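Local coordinates for protein NADH dehydrogenase (Methanothermobacter marburgensis, PDB 4R81) that binds flavin mononucleotide in a flavodoxin-like fold and probably uses NADH or NADPH to reduce quinones, at residues 4-9 with 24-29; 45-50 with 73-78; 106-111 with 159-164; 141-146 with 150-155. One frame throughout, in Å; residues are numbered along the deposited sequence.

Contact 1. Residues 4-9 with 24-29; sequences MHVYIL and EAFTEG
Ile8 on the strand and Phe26 on the helix carry this wholly apolar contact. The meeting is between a methyl and a ring edge: Ile8 CD1 lies close to the plane of the Phe26 ring, 3.8 Å from Phe26 CE2 and about as near to Phe26 CD2. Ile8 CG1 backs up the same corner of the ring. Phe26 has CG anti to the backbone N (chi1 -177°), which sends the ring from the helix toward the sheet, and the two side chains run alongside one another, pointing opposite ways. Two residues earlier, Val6 CG1 comes to the same edge more loosely, 4.5 Å from Phe26 CE2. Val6 and Ile8 use the same side of the strand.

The other apolar touch comes from Thr27, whose CG2 methyl sits 4.0 Å from Ile8 CD1, so that one isoleucine methyl is shared between a ring and a threonine. Thr27 thus presents carbon to the strand, while its OG1 turns back to the helix, within 3.0 Å of Glu24 O and also near Leu23 O.

No hydrogen bond links the segments. Strand and helix run almost exactly antiparallel, at 172°, with their axes 11.5 Å apart, and all four touching residues are buried. Ala86, Ile88 and Tyr37 of the flanking strands extend the apolar layer. This is the first beta-alpha-beta unit of the flavodoxin-like fold: helix 18-32 packs on one face of the sheet and runs back antiparallel to the strands, forming the crossover from strand 5-10 to its parallel neighbour 36-41.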
# COMPACT_ATOMS: atom_id res chain seq x y z
N MET A 4 -9.70 28.12 -3.26
CA MET A 4 -8.86 27.09 -3.85
C MET A 4 -9.70 25.98 -4.43
O MET A 4 -10.81 25.70 -3.95
CB MET A 4 -7.90 26.52 -2.82
CG MET A 4 -6.79 27.49 -2.49
SD MET A 4 -5.77 26.87 -1.16
CE MET A 4 -6.96 26.82 0.15
N HIS A 5 -9.19 25.34 -5.47
CA HIS A 5 -9.85 24.18 -6.04
C HIS A 5 -9.13 22.91 -5.59
O HIS A 5 -7.91 22.82 -5.69
CB HIS A 5 -9.89 24.25 -7.56
CG HIS A 5 -10.55 23.06 -8.18
ND1 HIS A 5 -11.91 22.87 -8.19
CD2 HIS A 5 -10.02 21.97 -8.80
CE1 HIS A 5 -12.20 21.73 -8.79
NE2 HIS A 5 -11.07 21.17 -9.17
N VAL A 6 -9.90 21.95 -5.10
CA VAL A 6 -9.32 20.71 -4.59
C VAL A 6 -9.72 19.53 -5.47
O VAL A 6 -10.90 19.35 -5.76
CB VAL A 6 -9.82 20.40 -3.18
CG1 VAL A 6 -9.00 19.28 -2.56
CG2 VAL A 6 -9.74 21.65 -2.32
N TYR A 7 -8.74 18.72 -5.87
CA TYR A 7 -9.06 17.43 -6.47
C TYR A 7 -8.96 16.38 -5.38
O TYR A 7 -7.90 16.18 -4.76
CB TYR A 7 -8.17 17.10 -7.69
CG TYR A 7 -8.50 15.77 -8.35
CD1 TYR A 7 -9.82 15.44 -8.67
CD2 TYR A 7 -7.51 14.84 -8.64
CE1 TYR A 7 -10.14 14.22 -9.27
CE2 TYR A 7 -7.81 13.62 -9.24
CZ TYR A 7 -9.13 13.31 -9.55
OH TYR A 7 -9.46 12.11 -10.14
N ILE A 8 -10.09 15.72 -5.13
CA ILE A 8 -10.25 14.81 -4.01
C ILE A 8 -10.29 13.37 -4.50
O ILE A 8 -11.23 12.97 -5.21
CB ILE A 8 -11.55 15.09 -3.23
CG1 ILE A 8 -11.61 16.56 -2.78
CG2 ILE A 8 -11.67 14.15 -2.05
CD1 ILE A 8 -12.98 16.96 -2.23
N LEU A 9 -9.27 12.60 -4.13
CA LEU A 9 -9.24 11.18 -4.45
C LEU A 9 -9.95 10.44 -3.34
O LEU A 9 -9.57 10.52 -2.17
CB LEU A 9 -7.80 10.67 -4.57
CG LEU A 9 -6.98 11.07 -5.81
CD1 LEU A 9 -7.77 10.74 -7.08
CD2 LEU A 9 -6.56 12.55 -5.79
N GLU A 24 -18.32 13.82 2.71
CA GLU A 24 -19.40 14.80 2.81
C GLU A 24 -19.04 15.91 3.78
O GLU A 24 -19.30 17.09 3.51
CB GLU A 24 -20.70 14.12 3.26
CG GLU A 24 -21.87 15.07 3.41
CD GLU A 24 -22.35 15.64 2.08
OE1 GLU A 24 -22.14 14.99 1.03
OE2 GLU A 24 -22.94 16.75 2.10
N ALA A 25 -18.42 15.55 4.90
CA ALA A 25 -18.06 16.55 5.91
C ALA A 25 -16.97 17.48 5.38
O ALA A 25 -17.06 18.71 5.52
CB ALA A 25 -17.63 15.88 7.21
N PHE A 26 -15.98 16.90 4.73
CA PHE A 26 -14.88 17.66 4.13
C PHE A 26 -15.39 18.63 3.07
O PHE A 26 -15.01 19.80 3.05
CB PHE A 26 -13.83 16.70 3.55
CG PHE A 26 -12.62 17.39 2.97
CD1 PHE A 26 -11.74 18.09 3.78
CD2 PHE A 26 -12.35 17.30 1.61
CE1 PHE A 26 -10.62 18.71 3.24
CE2 PHE A 26 -11.24 17.91 1.06
CZ PHE A 26 -10.37 18.62 1.88
N THR A 27 -16.25 18.15 2.18
CA THR A 27 -16.79 19.03 1.14
C THR A 27 -17.65 20.16 1.72
O THR A 27 -17.65 21.27 1.19
CB THR A 27 -17.57 18.25 0.06
OG1 THR A 27 -18.63 17.50 0.66
CG2 THR A 27 -16.63 17.30 -0.69
N GLU A 28 -18.37 19.88 2.80
CA GLU A 28 -19.14 20.91 3.49
C GLU A 28 -18.23 22.02 3.98
O GLU A 28 -18.54 23.21 3.82
CB GLU A 28 -19.95 20.30 4.65
CG GLU A 28 -20.91 21.27 5.33
CD GLU A 28 -21.74 20.61 6.42
OE1 GLU A 28 -21.61 19.37 6.61
OE2 GLU A 28 -22.53 21.32 7.08
N GLY A 29 -17.11 21.65 4.59
CA GLY A 29 -16.13 22.63 5.04
C GLY A 29 -15.54 23.42 3.88
O GLY A 29 -15.40 24.64 3.98

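Contact 2. Residues 45-50 with 73-78; sequences MNFRSE and MEEHER
Met45 reaches Arg78 and Glu75 by a chain extended through chi2 and then bent at chi3 (51°), which brings its CE methyl against both members of the charged pair. Glu75 is folded at chi2 (-57°), while Arg78 runs extended from CG to NE, so carboxylate and guanidinium come together beside the thioether. Met45 CE lies 3.4 Å from Glu75 OE2 and about as close to Arg78 NH1. The same nitrogen makes a weak hydrogen bond to Met45 SD, 3.5 Å long. Two residues on, Phe47 CE1 packs 4.1 Å from Glu75 CG, the ring and carboxylate planes strongly inclined.

The contact lays the loop that follows strand 36-41 of the flavodoxin-like fold against helix 70-80. Along that helix Glu74, Glu75 and Arg78 form a salt-bridge network: Arg78 NE donates to Glu74 OE2 at 2.6 Å in the guanidinium plane, whereas Glu75 OE2 lies well out of that plane and pairs through charge alone. A leucine in place of Arg78 would probably leave Glu74 and Glu75 without their shared counter-charge and Met45 SD without its weak donor. Glu75 OE1 is hydrogen-bonded to Tyr7 OH and Trp103 NE1, the former also bonded to Arg78 NH1.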
# COMPACT_ATOMS: atom_id res chain seq x y z
N MET A 45 -15.24 5.01 -10.78
CA MET A 45 -14.59 5.26 -12.05
C MET A 45 -14.12 3.98 -12.73
O MET A 45 -13.65 4.03 -13.86
CB MET A 45 -13.37 6.16 -11.84
CG MET A 45 -13.73 7.58 -11.43
SD MET A 45 -12.30 8.50 -10.82
CE MET A 45 -11.14 8.21 -12.14
N ASN A 46 -14.23 2.85 -12.03
CA ASN A 46 -13.62 1.60 -12.49
C ASN A 46 -12.13 1.79 -12.78
O ASN A 46 -11.58 1.23 -13.74
CB ASN A 46 -14.36 1.05 -13.72
CG ASN A 46 -15.82 0.78 -13.44
OD1 ASN A 46 -16.71 1.47 -13.95
ND2 ASN A 46 -16.09 -0.23 -12.62
N PHE A 47 -11.46 2.57 -11.94
CA PHE A 47 -10.07 2.92 -12.18
C PHE A 47 -9.17 1.71 -12.11
O PHE A 47 -9.18 0.96 -11.13
CB PHE A 47 -9.60 3.97 -11.17
CG PHE A 47 -8.21 4.48 -11.44
CD1 PHE A 47 -7.99 5.43 -12.43
CD2 PHE A 47 -7.13 3.99 -10.72
CE1 PHE A 47 -6.70 5.89 -12.68
CE2 PHE A 47 -5.85 4.46 -10.97
CZ PHE A 47 -5.64 5.41 -11.95
N ARG A 48 -8.38 1.52 -13.17
CA ARG A 48 -7.47 0.39 -13.24
C ARG A 48 -6.31 0.64 -12.28
O ARG A 48 -5.58 1.63 -12.41
CB ARG A 48 -6.94 0.22 -14.67
CG ARG A 48 -5.94 -0.92 -14.83
CD ARG A 48 -6.59 -2.25 -14.53
NE ARG A 48 -5.70 -3.36 -14.84
CZ ARG A 48 -6.03 -4.64 -14.70
NH1 ARG A 48 -7.24 -4.97 -14.26
NH2 ARG A 48 -5.15 -5.59 -15.00
N SER A 49 -6.15 -0.23 -11.30
CA SER A 49 -5.14 0.02 -10.29
C SER A 49 -3.81 -0.69 -10.54
O SER A 49 -2.82 -0.35 -9.91
CB SER A 49 -5.68 -0.28 -8.89
OG SER A 49 -5.98 -1.65 -8.75
N GLU A 50 -3.77 -1.65 -11.45
CA GLU A 50 -2.53 -2.39 -11.72
C GLU A 50 -1.66 -1.70 -12.75
O GLU A 50 -2.08 -1.52 -13.89
CB GLU A 50 -2.81 -3.80 -12.24
CG GLU A 50 -3.23 -4.80 -11.18
CD GLU A 50 -4.72 -4.87 -11.01
OE1 GLU A 50 -5.43 -4.03 -11.62
OE2 GLU A 50 -5.19 -5.77 -10.27
N MET A 73 -3.63 10.41 -18.18
CA MET A 73 -3.65 11.77 -18.72
C MET A 73 -4.80 12.58 -18.13
O MET A 73 -4.64 13.76 -17.78
CB MET A 73 -3.74 11.76 -20.25
CG MET A 73 -2.57 11.07 -20.92
SD MET A 73 -2.69 11.07 -22.72
CE MET A 73 -2.38 12.80 -23.06
N GLU A 74 -5.96 11.94 -17.99
CA GLU A 74 -7.13 12.59 -17.39
C GLU A 74 -6.88 12.95 -15.93
O GLU A 74 -7.31 14.01 -15.47
CB GLU A 74 -8.37 11.69 -17.52
CG GLU A 74 -9.54 12.09 -16.63
CD GLU A 74 -10.25 13.35 -17.08
OE1 GLU A 74 -10.04 13.78 -18.24
OE2 GLU A 74 -11.02 13.92 -16.27
N GLU A 75 -6.20 12.08 -15.19
CA GLU A 75 -5.87 12.38 -13.80
C GLU A 75 -4.95 13.59 -13.72
O GLU A 75 -5.11 14.46 -12.86
CB GLU A 75 -5.26 11.17 -13.10
CG GLU A 75 -6.23 10.00 -12.94
CD GLU A 75 -7.50 10.40 -12.19
OE1 GLU A 75 -7.40 10.75 -10.99
OE2 GLU A 75 -8.59 10.37 -12.82
N HIS A 76 -3.98 13.66 -14.63
CA HIS A 76 -3.06 14.79 -14.65
C HIS A 76 -3.78 16.10 -14.96
O HIS A 76 -3.44 17.14 -14.40
CB HIS A 76 -1.91 14.53 -15.63
CG HIS A 76 -0.99 13.43 -15.20
ND1 HIS A 76 0.13 13.06 -15.92
CD2 HIS A 76 -1.02 12.62 -14.11
CE1 HIS A 76 0.74 12.07 -15.29
NE2 HIS A 76 0.06 11.78 -14.19
N GLU A 77 -4.79 16.05 -15.83
CA GLU A 77 -5.60 17.23 -16.11
C GLU A 77 -6.38 17.67 -14.87
O GLU A 77 -6.45 18.87 -14.56
CB GLU A 77 -6.57 16.97 -17.26
CG GLU A 77 -5.90 16.79 -18.61
CD GLU A 77 -6.90 16.87 -19.75
OE1 GLU A 77 -7.87 17.65 -19.64
OE2 GLU A 77 -6.72 16.14 -20.75
N ARG A 78 -6.98 16.71 -14.17
CA ARG A 78 -7.72 17.00 -12.95
C ARG A 78 -6.83 17.64 -11.88
O ARG A 78 -7.22 18.62 -11.24
CB ARG A 78 -8.37 15.72 -12.41
CG ARG A 78 -9.47 15.19 -13.32
CD ARG A 78 -9.97 13.82 -12.89
NE ARG A 78 -11.01 13.31 -13.78
CZ ARG A 78 -11.80 12.28 -13.49
NH1 ARG A 78 -11.68 11.65 -12.33
NH2 ARG A 78 -12.72 11.89 -14.36

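Contact 3. Residues 106-111 with 159-164; sequences RVWTYG and DRLLGV
Trp108 drives its indole into the turn made by Arg160 and Val164, and the tight part of the contact is centred on the pyrrole end. Its NE1 donates to Arg160 O at 2.7 Å, with an N-H...O angle of 157°. The oxygen lies close to the indole plane, and the donor meets a lone pair in the carbonyl plane. Around this bond Val164 closes in, its side chain set square to the indole. Val164 CG2 stands over one face, offset toward the rim, while Val164 CG1 comes 3.7 Å from Trp108 CD1 and makes an off-centre CH-pi contact with the five-membered ring. Chi1 of Trp108, -87°, puts CG anti to the carbonyl carbon and carries the ring across to the turn.

The touch of Leu161 is looser, its CD2 staying 4.4 Å from Trp108 CZ2 at the ring edge. Arg160 gives the contact its carbonyl while its guanidinium is engaged in a salt bridge with Asp95. Just before Val164, Leu162 and Gly163 are exposed and form the open side.

Trp108 is the first residue to leave helix 98-107 and the centre of an inverse gamma turn. Ile79 of helix 70-80 also touches it, Trp103 and Phe104 meet it edge-to-face, and Trp93 of the second subunit does likewise. The contact therefore joins the ends of helices 98-107 and 148-162 beside the subunit interface, where Asp159 touches FMN.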
# COMPACT_ATOMS: atom_id res chain seq x y z
N ARG A 106 0.40 4.24 -10.84
CA ARG A 106 0.10 4.54 -12.23
C ARG A 106 0.11 6.03 -12.59
O ARG A 106 0.37 6.40 -13.74
CB ARG A 106 -1.25 3.93 -12.62
CG ARG A 106 -1.31 2.41 -12.50
CD ARG A 106 -2.56 1.84 -13.16
NE ARG A 106 -2.59 2.21 -14.58
CZ ARG A 106 -3.57 2.87 -15.18
NH1 ARG A 106 -4.66 3.22 -14.51
NH2 ARG A 106 -3.47 3.17 -16.47
N VAL A 107 -0.19 6.88 -11.61
CA VAL A 107 -0.39 8.30 -11.90
C VAL A 107 0.87 9.11 -11.60
O VAL A 107 1.14 10.10 -12.26
CB VAL A 107 -1.65 8.85 -11.18
CG1 VAL A 107 -1.84 10.35 -11.44
CG2 VAL A 107 -2.89 8.06 -11.63
N TRP A 108 1.66 8.66 -10.63
CA TRP A 108 2.90 9.36 -10.32
C TRP A 108 4.00 8.92 -11.30
O TRP A 108 4.90 8.15 -10.95
CB TRP A 108 3.34 9.07 -8.88
CG TRP A 108 2.78 9.95 -7.74
CD1 TRP A 108 3.17 9.88 -6.44
CD2 TRP A 108 1.79 11.00 -7.80
NE1 TRP A 108 2.49 10.80 -5.68
CE2 TRP A 108 1.64 11.50 -6.49
CE3 TRP A 108 1.01 11.56 -8.83
CZ2 TRP A 108 0.75 12.54 -6.18
CZ3 TRP A 108 0.13 12.60 -8.51
CH2 TRP A 108 0.01 13.07 -7.20
N THR A 109 3.93 9.42 -12.53
CA THR A 109 4.76 8.92 -13.62
C THR A 109 6.08 9.66 -13.79
O THR A 109 6.21 10.82 -13.38
CB THR A 109 4.00 8.95 -14.96
OG1 THR A 109 3.48 10.27 -15.18
CG2 THR A 109 2.85 7.99 -14.92
N TYR A 110 7.06 8.98 -14.38
CA TYR A 110 8.34 9.61 -14.64
C TYR A 110 8.14 10.77 -15.61
O TYR A 110 7.44 10.63 -16.63
CB TYR A 110 9.35 8.61 -15.21
CG TYR A 110 10.71 9.24 -15.37
CD1 TYR A 110 11.05 9.92 -16.53
CD2 TYR A 110 11.65 9.19 -14.35
CE1 TYR A 110 12.27 10.52 -16.68
CE2 TYR A 110 12.88 9.78 -14.48
CZ TYR A 110 13.19 10.45 -15.65
OH TYR A 110 14.41 11.05 -15.80
N GLY A 111 8.74 11.91 -15.29
CA GLY A 111 8.60 13.10 -16.10
C GLY A 111 7.50 14.02 -15.59
O GLY A 111 7.41 15.17 -16.01
N ASP A 159 7.08 10.44 1.26
CA ASP A 159 7.45 9.98 -0.08
C ASP A 159 6.41 10.33 -1.14
O ASP A 159 6.74 10.86 -2.20
CB ASP A 159 7.67 8.47 -0.06
CG ASP A 159 8.21 7.94 -1.38
OD1 ASP A 159 9.12 8.58 -1.95
OD2 ASP A 159 7.73 6.88 -1.84
N ARG A 160 5.15 10.04 -0.85
CA ARG A 160 4.12 10.14 -1.89
C ARG A 160 3.61 11.55 -2.14
O ARG A 160 3.02 11.81 -3.19
CB ARG A 160 2.95 9.21 -1.57
CG ARG A 160 3.28 7.74 -1.72
CD ARG A 160 2.12 6.88 -1.27
NE ARG A 160 2.54 5.50 -1.03
CZ ARG A 160 1.83 4.58 -0.39
NH1 ARG A 160 0.62 4.88 0.09
NH2 ARG A 160 2.32 3.37 -0.21
N LEU A 161 3.84 12.47 -1.21
CA LEU A 161 3.29 13.82 -1.38
C LEU A 161 4.39 14.89 -1.38
O LEU A 161 4.66 15.49 -2.42
CB LEU A 161 2.20 14.10 -0.34
CG LEU A 161 0.96 13.22 -0.58
CD1 LEU A 161 -0.03 13.31 0.58
CD2 LEU A 161 0.26 13.59 -1.90
N LEU A 162 5.03 15.11 -0.24
CA LEU A 162 6.16 16.04 -0.21
C LEU A 162 7.23 15.59 -1.21
O LEU A 162 7.88 16.42 -1.85
CB LEU A 162 6.75 16.16 1.20
CG LEU A 162 5.90 16.84 2.28
CD1 LEU A 162 6.48 16.63 3.67
CD2 LEU A 162 5.72 18.33 1.99
N GLY A 163 7.39 14.28 -1.37
CA GLY A 163 8.42 13.72 -2.23
C GLY A 163 8.22 13.96 -3.72
O GLY A 163 9.15 13.78 -4.52
N VAL A 164 7.01 14.37 -4.10
CA VAL A 164 6.72 14.64 -5.50
C VAL A 164 6.42 16.12 -5.74
O VAL A 164 5.96 16.51 -6.81
CB VAL A 164 5.56 13.76 -6.04
CG1 VAL A 164 5.88 12.29 -5.84
CG2 VAL A 164 4.23 14.11 -5.38

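Contact 4. Residues 141-146 with 150-155; sequences EDLEGT and ESMRSV
Arg153 and Glu144 meet edge to edge, guanidinium and carboxylate nearly in one plane (12° apart), although the side chains that carry them are set square to one another. The grip is end-on and two-pronged: Arg153 NH1 donates to Glu144 OE2 at 2.7 Å and Arg153 NH2 to Glu144 OE1 at 3.1 Å. Both oxygens are met on the syn side, somewhat out of the carboxylate plane, and the NH2 bond is the straighter. A bend in each chain makes the meeting possible, at chi2 in Glu144 (-72°) and at chi3 in Arg153 (-68°). A glutamine in place of Glu144, neutral and with one carboxylate oxygen replaced by an NH2 group, would probably leave the Arg153 guanidinium without its charge partner and freer to turn.

These residues sit in two consecutive helices, 140-146 and 148-162, which follow strand 129-135 of the flavodoxin-like fold with a tight break between them. Leu143 and Met152 touch loosely, Leu143 CD1 lying 4.3 Å from Met152 CE, and both pack on Leu91 and on Ile173 of strand 169-174; the Leu143 side chain also lies about 4 Å from FMN and touches His138 of its pocket. On the backbone, one water bridges the helices, donating to Glu144 O at 2.9 Å and accepting from Glu150 N at 3.0 Å. That amide lies over one face of the Arg153 guanidinium, toward its rim.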
# COMPACT_ATOMS: atom_id res chain seq x y z
N GLU A 141 -4.15 7.35 19.03
CA GLU A 141 -3.27 7.14 20.18
C GLU A 141 -2.55 5.79 20.09
O GLU A 141 -1.33 5.71 20.29
CB GLU A 141 -4.08 7.23 21.48
CG GLU A 141 -3.24 7.11 22.74
CD GLU A 141 -3.66 5.94 23.62
OE1 GLU A 141 -4.35 6.17 24.63
OE2 GLU A 141 -3.28 4.79 23.30
N ASP A 142 -3.30 4.74 19.78
CA ASP A 142 -2.72 3.41 19.65
C ASP A 142 -1.78 3.34 18.45
O ASP A 142 -0.73 2.70 18.52
CB ASP A 142 -3.82 2.35 19.56
CG ASP A 142 -4.51 2.13 20.90
OD1 ASP A 142 -3.81 2.03 21.93
OD2 ASP A 142 -5.76 2.07 20.92
N LEU A 143 -2.15 3.99 17.35
CA LEU A 143 -1.29 4.02 16.16
C LEU A 143 -0.01 4.84 16.38
O LEU A 143 1.05 4.48 15.87
CB LEU A 143 -2.05 4.55 14.94
CG LEU A 143 -3.21 3.70 14.42
CD1 LEU A 143 -3.91 4.44 13.29
CD2 LEU A 143 -2.74 2.32 13.94
N GLU A 144 -0.12 5.94 17.13
CA GLU A 144 1.06 6.72 17.49
C GLU A 144 1.96 5.87 18.38
O GLU A 144 3.18 5.86 18.22
CB GLU A 144 0.68 8.01 18.24
CG GLU A 144 -0.00 9.06 17.37
CD GLU A 144 0.94 9.76 16.40
OE1 GLU A 144 2.16 9.52 16.45
OE2 GLU A 144 0.44 10.57 15.58
N GLY A 145 1.33 5.15 19.30
CA GLY A 145 2.07 4.34 20.25
C GLY A 145 2.85 3.21 19.61
O GLY A 145 3.96 2.92 20.02
N THR A 146 2.26 2.57 18.60
CA THR A 146 2.90 1.42 17.96
C THR A 146 3.91 1.74 16.86
O THR A 146 4.66 0.87 16.43
CB THR A 146 1.87 0.44 17.38
OG1 THR A 146 1.09 1.11 16.38
CG2 THR A 146 0.94 -0.08 18.47
N GLU A 150 3.56 7.03 12.54
CA GLU A 150 4.81 7.56 12.03
C GLU A 150 5.17 6.96 10.67
O GLU A 150 5.63 7.66 9.77
CB GLU A 150 5.93 7.31 13.05
CG GLU A 150 7.30 7.78 12.62
CD GLU A 150 8.27 7.81 13.79
OE1 GLU A 150 7.81 7.93 14.95
OE2 GLU A 150 9.49 7.71 13.55
N SER A 151 4.94 5.66 10.53
CA SER A 151 5.18 4.98 9.26
C SER A 151 4.32 5.60 8.18
O SER A 151 4.79 5.87 7.07
CB SER A 151 4.85 3.50 9.39
OG SER A 151 5.70 2.87 10.33
N MET A 152 3.07 5.85 8.52
CA MET A 152 2.14 6.38 7.54
C MET A 152 2.49 7.80 7.15
O MET A 152 2.33 8.18 6.00
CB MET A 152 0.71 6.29 8.05
CG MET A 152 0.31 4.87 8.33
SD MET A 152 -1.46 4.72 8.55
CE MET A 152 -1.73 5.86 9.89
N ARG A 153 2.99 8.58 8.10
CA ARG A 153 3.49 9.91 7.78
C ARG A 153 4.70 9.83 6.84
O ARG A 153 4.77 10.57 5.86
CB ARG A 153 3.82 10.71 9.05
CG ARG A 153 2.57 11.16 9.81
CD ARG A 153 2.92 12.11 10.95
NE ARG A 153 3.66 11.45 12.02
CZ ARG A 153 3.09 10.89 13.09
NH1 ARG A 153 1.77 10.92 13.22
NH2 ARG A 153 3.84 10.31 14.02
N SER A 154 5.64 8.93 7.13
CA SER A 154 6.84 8.76 6.30
C SER A 154 6.48 8.37 4.87
O SER A 154 7.08 8.87 3.90
CB SER A 154 7.76 7.70 6.89
OG SER A 154 8.30 8.14 8.13
N VAL A 155 5.51 7.48 4.74
CA VAL A 155 5.15 6.92 3.45
C VAL A 155 4.24 7.85 2.65
O VAL A 155 4.54 8.23 1.52
CB VAL A 155 4.50 5.54 3.63
CG1 VAL A 155 3.94 5.01 2.31
CG2 VAL A 155 5.51 4.56 4.21
O HOH W 1 3.86 6.27 15.44

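From the N terminus, contact 1 closes the first short loop, tying strand 5-10 to helix 18-32. Contact 2 follows in series, bringing the loop after strand 36-41 to helix 70-80, and shares Tyr7 with contact 1. Contact 3 opens after contact 2 has closed and spans 47 residues, from the end of helix 98-107 to that of helix 148-162. Two probable hydrogen bonds, His76 NE2 to Val107 O and Arg106 NH1 to Arg48 O, connect it with contact 2. Contact 4 is nested within the contact 3 loop and shares helix 148-162 with it. Contacts 2, 3 and 4 all reach the second subunit.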